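Local coordinates for cellulose 1,4-beta-cellobiosidase (Thermobifida fusca, PDB 4JJJ), which probably hydrolyses cellulose to cellobiose as a cellobiohydrolase, the present chain being the family 48 glycoside hydrolase domain of a longer, modular enzyme, at residues Ser1-Phe6 and Tyr63-Gly68; Thr508-Ala513 and Phe630-Glu635. The protein carries 1 engineered substitution. All coordinates share one frame; numbering follows the deposited sequence.

Overall arrangement
Two contacts in one family 48 domain illustrate how chain ends can be built into a helical fold. From the N terminus, interaction 1 comes first: the last turn of helix 50-67 comes back against the start of helix 2-14, closing a loop of 56 residues. Much later, interaction 2 sets helix 499-516 beside helix 620-637, the last of the chain, across an excursion of 116 residues that includes helix 519-533. The two closures follow in series, neither nested nor crossed. Their centres nevertheless lie 13 Å apart, because segments 1-6 and 630-635 touch: Tyr2 meets His633, Ala5 packs on Phe630, and Asp3 N makes a weak hydrogen bond to Asp634.

Interaction 1 of 2, residues Ser1-Phe6 and Tyr63-Gly68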
ATOM      1  N   SER A   1      14.386  28.947   6.992  1.00 26.55           N
ATOM      2  CA  SER A   1      13.862  27.927   7.942  1.00 24.75           C
ATOM      3  C   SER A   1      13.480  26.623   7.182  1.00 23.17           C
ATOM      4  O   SER A   1      13.375  26.581   5.912  1.00 21.02           O
ATOM      5  CB  SER A   1      12.610  28.468   8.693  1.00 24.94           C
ATOM      6  OG  SER A   1      11.512  28.665   7.840  1.00 20.19           O
ATOM      7  N   TYR A   2      13.226  25.565   7.984  1.00 21.15           N
ATOM      8  CA  TYR A   2      12.649  24.397   7.327  1.00 15.37           C
ATOM      9  C   TYR A   2      11.216  24.667   6.937  1.00 16.66           C
ATOM     10  O   TYR A   2      10.707  23.962   6.125  1.00 12.12           O
ATOM     11  CB  TYR A   2      12.824  23.069   8.171  1.00 16.22           C
ATOM     12  CG  TYR A   2      14.178  22.457   8.040  1.00 15.35           C
ATOM     13  CD1 TYR A   2      14.519  21.842   6.884  1.00 15.57           C
ATOM     14  CD2 TYR A   2      15.154  22.511   9.045  1.00 15.67           C
ATOM     15  CE1 TYR A   2      15.777  21.343   6.673  1.00 14.89           C
ATOM     16  CE2 TYR A   2      16.416  21.983   8.850  1.00 17.23           C
ATOM     17  CZ  TYR A   2      16.733  21.371   7.636  1.00 16.58           C
ATOM     18  OH  TYR A   2      17.991  20.853   7.356  1.00 16.18           O
ATOM     19  N   ASP A   3      10.477  25.597   7.553  1.00 16.79           N
ATOM     20  CA  ASP A   3       9.130  25.891   7.092  1.00 17.76           C
ATOM     21  C   ASP A   3       9.288  26.583   5.697  1.00 14.50           C
ATOM     22  O   ASP A   3       8.451  26.349   4.838  1.00 14.31           O
ATOM     23  CB  ASP A   3       8.340  26.756   8.092  1.00 21.88           C
ATOM     24  CG  ASP A   3       7.315  25.925   9.028  1.00 23.49           C
ATOM     25  OD1 ASP A   3       6.942  26.609  10.070  1.00 25.89           O
ATOM     26  OD2 ASP A   3       6.927  24.673   8.803  1.00 21.26           O
ATOM     27  N   GLN A   4      10.356  27.337   5.459  1.00 14.05           N
ATOM     28  CA  GLN A   4      10.657  27.913   4.094  1.00 15.64           C
ATOM     29  C   GLN A   4      10.950  26.803   3.087  1.00 12.66           C
ATOM     30  O   GLN A   4      10.409  26.812   2.005  1.00  8.48           O
ATOM     31  CB  GLN A   4      11.843  28.896   4.064  1.00 22.11           C
ATOM     32  CG  GLN A   4      11.310  30.328   3.954  1.00 33.23           C
ATOM     33  CD  GLN A   4      10.248  30.637   5.016  1.00 38.93           C
ATOM     34  OE1 GLN A   4       9.011  30.571   4.767  1.00 38.04           O
ATOM     35  NE2 GLN A   4      10.731  30.968   6.249  1.00 50.50           N
ATOM     36  N   ALA A   5      11.667  25.798   3.610  1.00  9.58           N
ATOM     37  CA  ALA A   5      12.003  24.587   2.752  1.00  8.11           C
ATOM     38  C   ALA A   5      10.736  23.827   2.439  1.00  7.51           C
ATOM     39  O   ALA A   5      10.585  23.350   1.280  1.00  7.69           O
ATOM     40  CB  ALA A   5      13.038  23.733   3.388  1.00  8.28           C
ATOM     41  N   PHE A   6       9.873  23.643   3.452  1.00  6.75           N
ATOM     42  CA  PHE A   6       8.568  23.015   3.198  1.00  6.96           C
ATOM     43  C   PHE A   6       7.857  23.782   2.075  1.00  7.56           C
ATOM     44  O   PHE A   6       7.353  23.218   1.139  1.00  6.50           O
ATOM     45  CB  PHE A   6       7.710  22.968   4.456  1.00  8.26           C
ATOM     46  CG  PHE A   6       6.277  22.671   4.136  1.00  8.01           C
ATOM     47  CD1 PHE A   6       5.875  21.438   3.751  1.00  8.08           C
ATOM     48  CD2 PHE A   6       5.347  23.686   4.185  1.00  8.43           C
ATOM     49  CE1 PHE A   6       4.533  21.198   3.364  1.00  7.95           C
ATOM     50  CE2 PHE A   6       4.039  23.449   3.850  1.00  8.27           C
ATOM     51  CZ  PHE A   6       3.621  22.240   3.418  1.00  7.76           C
ATOM     52  N   TYR A  63       0.144  21.923   4.664  1.00  6.65           N
ATOM     53  CA  TYR A  63      -0.151  23.239   4.162  1.00  6.75           C
ATOM     54  C   TYR A  63      -1.135  23.980   5.054  1.00  7.41           C
ATOM     55  O   TYR A  63      -0.930  25.172   5.366  1.00  6.91           O
ATOM     56  CB  TYR A  63      -0.633  23.194   2.702  1.00  6.57           C
ATOM     57  CG  TYR A  63      -0.785  24.606   2.091  1.00  6.67           C
ATOM     58  CD1 TYR A  63       0.354  25.301   1.704  1.00  7.53           C
ATOM     59  CD2 TYR A  63      -2.009  25.205   2.059  1.00  7.17           C
ATOM     60  CE1 TYR A  63       0.222  26.569   1.154  1.00  7.11           C
ATOM     61  CE2 TYR A  63      -2.178  26.485   1.518  1.00  7.48           C
ATOM     62  CZ  TYR A  63      -1.048  27.133   1.091  1.00  7.92           C
ATOM     63  OH  TYR A  63      -1.092  28.477   0.600  1.00  8.70           O
ATOM     64  N   GLY A  64      -2.215  23.340   5.473  1.00  6.91           N
ATOM     65  CA  GLY A  64      -3.078  23.911   6.503  1.00  7.79           C
ATOM     66  C   GLY A  64      -2.435  24.290   7.772  1.00  9.25           C
ATOM     67  O   GLY A  64      -2.716  25.331   8.346  1.00 10.12           O
ATOM     68  N   ARG A  65      -1.534  23.464   8.266  1.00  8.15           N
ATOM     69  CA  ARG A  65      -0.799  23.771   9.486  1.00  8.47           C
ATOM     70  C   ARG A  65      -0.023  25.049   9.354  1.00  8.68           C
ATOM     71  O   ARG A  65      -0.071  25.934  10.224  1.00  8.75           O
ATOM     72  CB  ARG A  65       0.168  22.662   9.894  1.00  9.84           C
ATOM     73  CG  ARG A  65       0.954  22.948  11.158  1.00 11.35           C
ATOM     74  CD  ARG A  65       1.996  21.901  11.558  1.00 10.60           C
ATOM     75  NE  ARG A  65       2.475  22.279  12.888  1.00 13.99           N
ATOM     76  CZ  ARG A  65       3.347  23.226  13.132  1.00 14.51           C
ATOM     77  NH1 ARG A  65       4.133  23.795  12.200  1.00 15.68           N
ATOM     78  NH2 ARG A  65       3.500  23.559  14.404  1.00 17.97           N
ATOM     79  N   VAL A  66       0.642  25.168   8.230  1.00  7.78           N
ATOM     80  CA  VAL A  66       1.607  26.216   8.046  1.00  9.80           C
ATOM     81  C   VAL A  66       0.853  27.541   7.719  1.00  9.73           C
ATOM     82  O   VAL A  66       1.304  28.639   8.152  1.00 12.95           O
ATOM     83  CB  VAL A  66       2.630  25.862   6.913  1.00 10.54           C
ATOM     84  CG1 VAL A  66       3.409  27.073   6.478  1.00 13.88           C
ATOM     85  CG2 VAL A  66       3.612  24.781   7.420  1.00  9.96           C
ATOM     86  N   THR A  67      -0.240  27.480   7.032  1.00  9.14           N
ATOM     87  CA  THR A  67      -0.899  28.692   6.515  1.00 10.80           C
ATOM     88  C   THR A  67      -2.243  28.997   7.123  1.00 11.36           C
ATOM     89  O   THR A  67      -2.797  30.112   6.958  1.00 13.09           O
ATOM     90  CB  THR A  67      -1.127  28.641   4.991  1.00 10.33           C
ATOM     91  OG1 THR A  67      -2.091  27.603   4.646  1.00  8.72           O
ATOM     92  CG2 THR A  67       0.164  28.483   4.222  1.00 10.43           C
ATOM     93  N   GLY A  68      -2.868  28.063   7.807  1.00  9.44           N
ATOM     94  CA  GLY A  68      -4.276  28.112   8.187  1.00  9.69           C
ATOM     95  C   GLY A  68      -5.300  28.006   7.135  1.00 10.67           C
ATOM     96  O   GLY A  68      -6.485  28.172   7.428  1.00 10.65           O
TER
HETATM   97  O   HOH W   1       5.245  22.773   9.839  1.00 12.87           O
HETATM   98  O   HOH W   2       5.572  25.942  12.367  1.00 31.84           O
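The guanidinium of Arg65 turns an edge toward the carboxylate of Asp3, with one bridging water in its plane there. That water accepts from Arg65 NH1 at 2.6 Å and donates to Asp3 OD1. A second water, 2.8 Å from the same NH1, donates to Asp3 OD2, so both carboxylate oxygens are tied to one nitrogen. Direct separation is 4.5 Å from Asp3 OD2 to Arg65 NH1, too long for a salt bridge, and the opposite charges communicate through solvent. Trp239 gives Arg65 a cation-pi partner as well.

On one face of the Tyr63 ring sits Thr67 OG1, 3.3 Å above the plane and displaced toward the rim, while its hydroxyl donates to Tyr63 O; the ring also stacks with Tyr10. Beside the water bridges the contact is apolar. Phe6 has CG anti to its backbone N (chi1 165°), and the CD2-CE2 side of its ring lies against Val66 CG2, with CD2 at 3.8 Å from that methyl, while the CZ tip comes within 3.7 Å of Tyr63 N. The same Val66 methyl, CG2, also touches Asp3 OD2 at 3.6 Å, a plain van der Waals contact. Ala631 of helix 620-637 touches Phe6 too, on the same side of the ring as Val66.

At the start of the chain, Ser1 OG accepts from Gln4 N, an ST motif that opens helix 2-14. The short helical segments approach to 11.5 Å between axes with their directions 131° apart, a steeply inclined packing of two helices within the (alpha/alpha)6 fold of this hydrolase family.

Interaction 2 of 2, residues Thr508-Ala513 and Phe630-Glu635; sequences TLMYYA and FAAHDE. With ZN (zinc ion), chain S.
Glu635 OE2 is gripped by two donors: Trp239 NE1 and a water, 2.6 Å away, that bridges to Tyr511. The Tyr511 hydroxyl, OH, holds that water at 2.6 Å too, which links the two helices without a direct bond. Glu635 is extended beyond CG and brings its carboxylate to the phenol with the two planes 90° apart. Its other oxygen, OE1, is hydrogen-bonded to Tyr62 OH, so both oxygens of this carboxylate have partners.

Tyr511 OH also rests 3.9 Å from Ala632 CB, which Met510 meets as well. Met510 SD lies 3.8 Å from both CA and CB of His633, the two side chains crossing at about a right angle. A bend at chi3 (-60°) carries the terminal methyl, CE, to 4.1 Å from Ala632 CB. An alanine in place of Met510 would remove SD and CE, and would probably leave a gap beside Ala632 CB and the CA and CB of His633.

The segments run nearly parallel, 10° apart, with axes 10.2 Å from each other. Beyond Met510, His633 NE2 binds the zinc ion at 2.0 Å, together with Glu526 and a water among its ligands. On the ring's other nitrogen, His633 ND1 donates to Asp634 OD1 at 2.8 Å, nearly in the ring plane. With zinc on NE2, ND1 is the donor, and the carboxylate would be expected to polarise the imidazole and favour NE2 as a zinc ligand.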
ATOM      1  N   THR A 508      11.117   9.650  11.480  1.00  5.83           N
ATOM      2  CA  THR A 508      11.091   8.684  12.541  1.00  5.95           C
ATOM      3  C   THR A 508      12.020   9.108  13.666  1.00  6.50           C
ATOM      4  O   THR A 508      11.644   9.081  14.854  1.00  6.83           O
ATOM      5  CB  THR A 508      11.575   7.269  12.012  1.00  5.62           C
ATOM      6  OG1 THR A 508      10.645   6.842  11.044  1.00  5.13           O
ATOM      7  CG2 THR A 508      11.533   6.217  13.059  1.00  6.51           C
ATOM      8  N   LEU A 509      13.200   9.499  13.285  1.00  6.25           N
ATOM      9  CA  LEU A 509      14.230   9.922  14.233  1.00  6.51           C
ATOM     10  C   LEU A 509      13.853  11.228  14.986  1.00  6.60           C
ATOM     11  O   LEU A 509      14.082  11.331  16.183  1.00  6.62           O
ATOM     12  CB  LEU A 509      15.591  10.082  13.511  1.00  6.81           C
ATOM     13  CG  LEU A 509      16.175   8.727  12.989  1.00  7.12           C
ATOM     14  CD1 LEU A 509      17.402   8.943  12.153  1.00  8.39           C
ATOM     15  CD2 LEU A 509      16.476   7.794  14.121  1.00  8.32           C
ATOM     16  N   MET A 510      13.253  12.153  14.287  1.00  6.88           N
ATOM     17  CA  MET A 510      12.821  13.426  14.892  1.00  6.17           C
ATOM     18  C   MET A 510      11.713  13.211  15.924  1.00  6.86           C
ATOM     19  O   MET A 510      11.833  13.768  17.030  1.00  6.66           O
ATOM     20  CB  MET A 510      12.361  14.391  13.811  1.00  7.13           C
ATOM     21  CG  MET A 510      13.563  15.063  13.104  1.00  7.68           C
ATOM     22  SD  MET A 510      13.046  16.423  12.044  1.00  9.58           S
ATOM     23  CE  MET A 510      11.939  15.654  10.859  1.00  9.43           C
ATOM     24  N   TYR A 511      10.664  12.466  15.584  1.00  6.23           N
ATOM     25  CA  TYR A 511       9.562  12.219  16.551  1.00  6.51           C
ATOM     26  C   TYR A 511      10.122  11.550  17.759  1.00  6.99           C
ATOM     27  O   TYR A 511       9.747  11.850  18.938  1.00  7.73           O
ATOM     28  CB  TYR A 511       8.419  11.432  15.883  1.00  6.11           C
ATOM     29  CG  TYR A 511       7.599  12.242  14.930  1.00  5.96           C
ATOM     30  CD1 TYR A 511       7.707  12.043  13.576  1.00  6.23           C
ATOM     31  CD2 TYR A 511       6.654  13.153  15.385  1.00  6.30           C
ATOM     32  CE1 TYR A 511       6.904  12.790  12.720  1.00  7.52           C
ATOM     33  CE2 TYR A 511       5.864  13.917  14.570  1.00  6.76           C
ATOM     34  CZ  TYR A 511       5.999  13.786  13.214  1.00  7.18           C
ATOM     35  OH  TYR A 511       5.228  14.441  12.300  1.00  7.86           O
ATOM     36  N   TYR A 512      10.975  10.528  17.540  1.00  7.52           N
ATOM     37  CA  TYR A 512      11.583   9.829  18.664  1.00  6.86           C
ATOM     38  C   TYR A 512      12.463  10.727  19.526  1.00  7.90           C
ATOM     39  O   TYR A 512      12.402  10.683  20.770  1.00  8.10           O
ATOM     40  CB  TYR A 512      12.431   8.694  18.136  1.00  7.10           C
ATOM     41  CG  TYR A 512      13.224   7.954  19.211  1.00  7.00           C
ATOM     42  CD1 TYR A 512      12.598   7.091  20.141  1.00  7.65           C
ATOM     43  CD2 TYR A 512      14.592   8.085  19.229  1.00  7.64           C
ATOM     44  CE1 TYR A 512      13.360   6.383  21.122  1.00  8.01           C
ATOM     45  CE2 TYR A 512      15.334   7.418  20.226  1.00  7.74           C
ATOM     46  CZ  TYR A 512      14.709   6.571  21.110  1.00  8.80           C
ATOM     47  OH  TYR A 512      15.465   5.874  21.977  1.00 10.27           O
ATOM     48  N   ALA A 513      13.242  11.548  18.862  1.00  7.66           N
ATOM     49  CA  ALA A 513      14.105  12.483  19.597  1.00  8.75           C
ATOM     50  C   ALA A 513      13.333  13.480  20.392  1.00 10.32           C
ATOM     51  O   ALA A 513      13.767  13.811  21.503  1.00  9.24           O
ATOM     52  CB  ALA A 513      15.017  13.208  18.619  1.00  9.13           C
ATOM     53  N   PHE A 630      10.476  18.270   6.259  1.00  6.82           N
ATOM     54  CA  PHE A 630      10.798  19.682   6.522  1.00  6.74           C
ATOM     55  C   PHE A 630       9.790  20.343   7.431  1.00  7.54           C
ATOM     56  O   PHE A 630      10.182  21.028   8.410  1.00  6.98           O
ATOM     57  CB  PHE A 630      10.909  20.477   5.229  1.00  7.20           C
ATOM     58  CG  PHE A 630      11.999  20.002   4.284  1.00  7.07           C
ATOM     59  CD1 PHE A 630      13.202  19.371   4.722  1.00  7.57           C
ATOM     60  CD2 PHE A 630      11.887  20.328   2.942  1.00  7.20           C
ATOM     61  CE1 PHE A 630      14.203  19.009   3.796  1.00  7.73           C
ATOM     62  CE2 PHE A 630      12.870  19.943   2.010  1.00  7.65           C
ATOM     63  CZ  PHE A 630      14.035  19.363   2.422  1.00  7.59           C
ATOM     64  N   ALA A 631       8.526  20.132   7.096  1.00  7.02           N
ATOM     65  CA  ALA A 631       7.455  20.671   7.971  1.00  7.33           C
ATOM     66  C   ALA A 631       7.498  20.111   9.378  1.00  8.11           C
ATOM     67  O   ALA A 631       7.256  20.843  10.338  1.00  8.37           O
ATOM     68  CB  ALA A 631       6.128  20.514   7.362  1.00  7.39           C
ATOM     69  N   ALA A 632       7.750  18.793   9.545  1.00  7.60           N
ATOM     70  CA  ALA A 632       7.831  18.178  10.853  1.00  8.64           C
ATOM     71  C   ALA A 632       8.939  18.805  11.656  1.00  8.29           C
ATOM     72  O   ALA A 632       8.852  18.916  12.891  1.00  8.10           O
ATOM     73  CB  ALA A 632       7.997  16.685  10.779  1.00  9.24           C
ATOM     74  N   HIS A 633      10.047  19.110  11.013  1.00  8.81           N
ATOM     75  CA  HIS A 633      11.177  19.681  11.748  1.00  9.85           C
ATOM     76  C   HIS A 633      10.701  20.940  12.494  1.00 11.77           C
ATOM     77  O   HIS A 633      10.978  21.097  13.660  1.00 10.43           O
ATOM     78  CB  HIS A 633      12.395  20.000  10.863  1.00 10.27           C
ATOM     79  CG  HIS A 633      13.490  20.729  11.625  1.00  9.79           C
ATOM     80  ND1 HIS A 633      13.377  22.053  11.994  1.00 13.63           N
ATOM     81  CD2 HIS A 633      14.673  20.305  12.101  1.00 12.13           C
ATOM     82  CE1 HIS A 633      14.448  22.397  12.677  1.00 12.60           C
ATOM     83  NE2 HIS A 633      15.238  21.354  12.747  1.00 13.13           N
ATOM     84  N   ASP A 634      10.016  21.846  11.813  1.00 13.96           N
ATOM     85  CA  ASP A 634       9.628  23.069  12.518  1.00 15.30           C
ATOM     86  C   ASP A 634       8.480  22.872  13.502  1.00 13.65           C
ATOM     87  O   ASP A 634       8.427  23.490  14.533  1.00 14.06           O
ATOM     88  CB  ASP A 634       9.394  24.202  11.560  1.00 17.84           C
ATOM     89  CG  ASP A 634      10.749  24.933  11.201  1.00 21.50           C
ATOM     90  OD1 ASP A 634      11.886  24.362  11.448  1.00 20.50           O
ATOM     91  OD2 ASP A 634      10.621  26.094  10.733  1.00 23.46           O
ATOM     92  N   GLU A 635       7.564  21.927  13.209  1.00 11.85           N
ATOM     93  CA  GLU A 635       6.514  21.507  14.127  1.00 10.92           C
ATOM     94  C   GLU A 635       7.112  21.056  15.447  1.00 11.51           C
ATOM     95  O   GLU A 635       6.593  21.435  16.560  1.00 12.45           O
ATOM     96  CB  GLU A 635       5.760  20.337  13.489  1.00 10.82           C
ATOM     97  CG  GLU A 635       4.691  19.695  14.393  1.00 10.83           C
ATOM     98  CD  GLU A 635       3.938  18.551  13.671  1.00 11.34           C
ATOM     99  OE1 GLU A 635       4.401  18.146  12.558  1.00 12.08           O
ATOM    100  OE2 GLU A 635       3.046  17.953  14.324  1.00 14.46           O
TER
HETATM  101 ZN    ZN S 718      17.115  21.520  13.439  1.00 16.65          ZN
HETATM  102  O   HOH W   3       3.097  15.572  13.266  1.00 10.31           O
HETATM  103  O   HOH W   4      18.178  22.803  12.243  1.00 28.97           O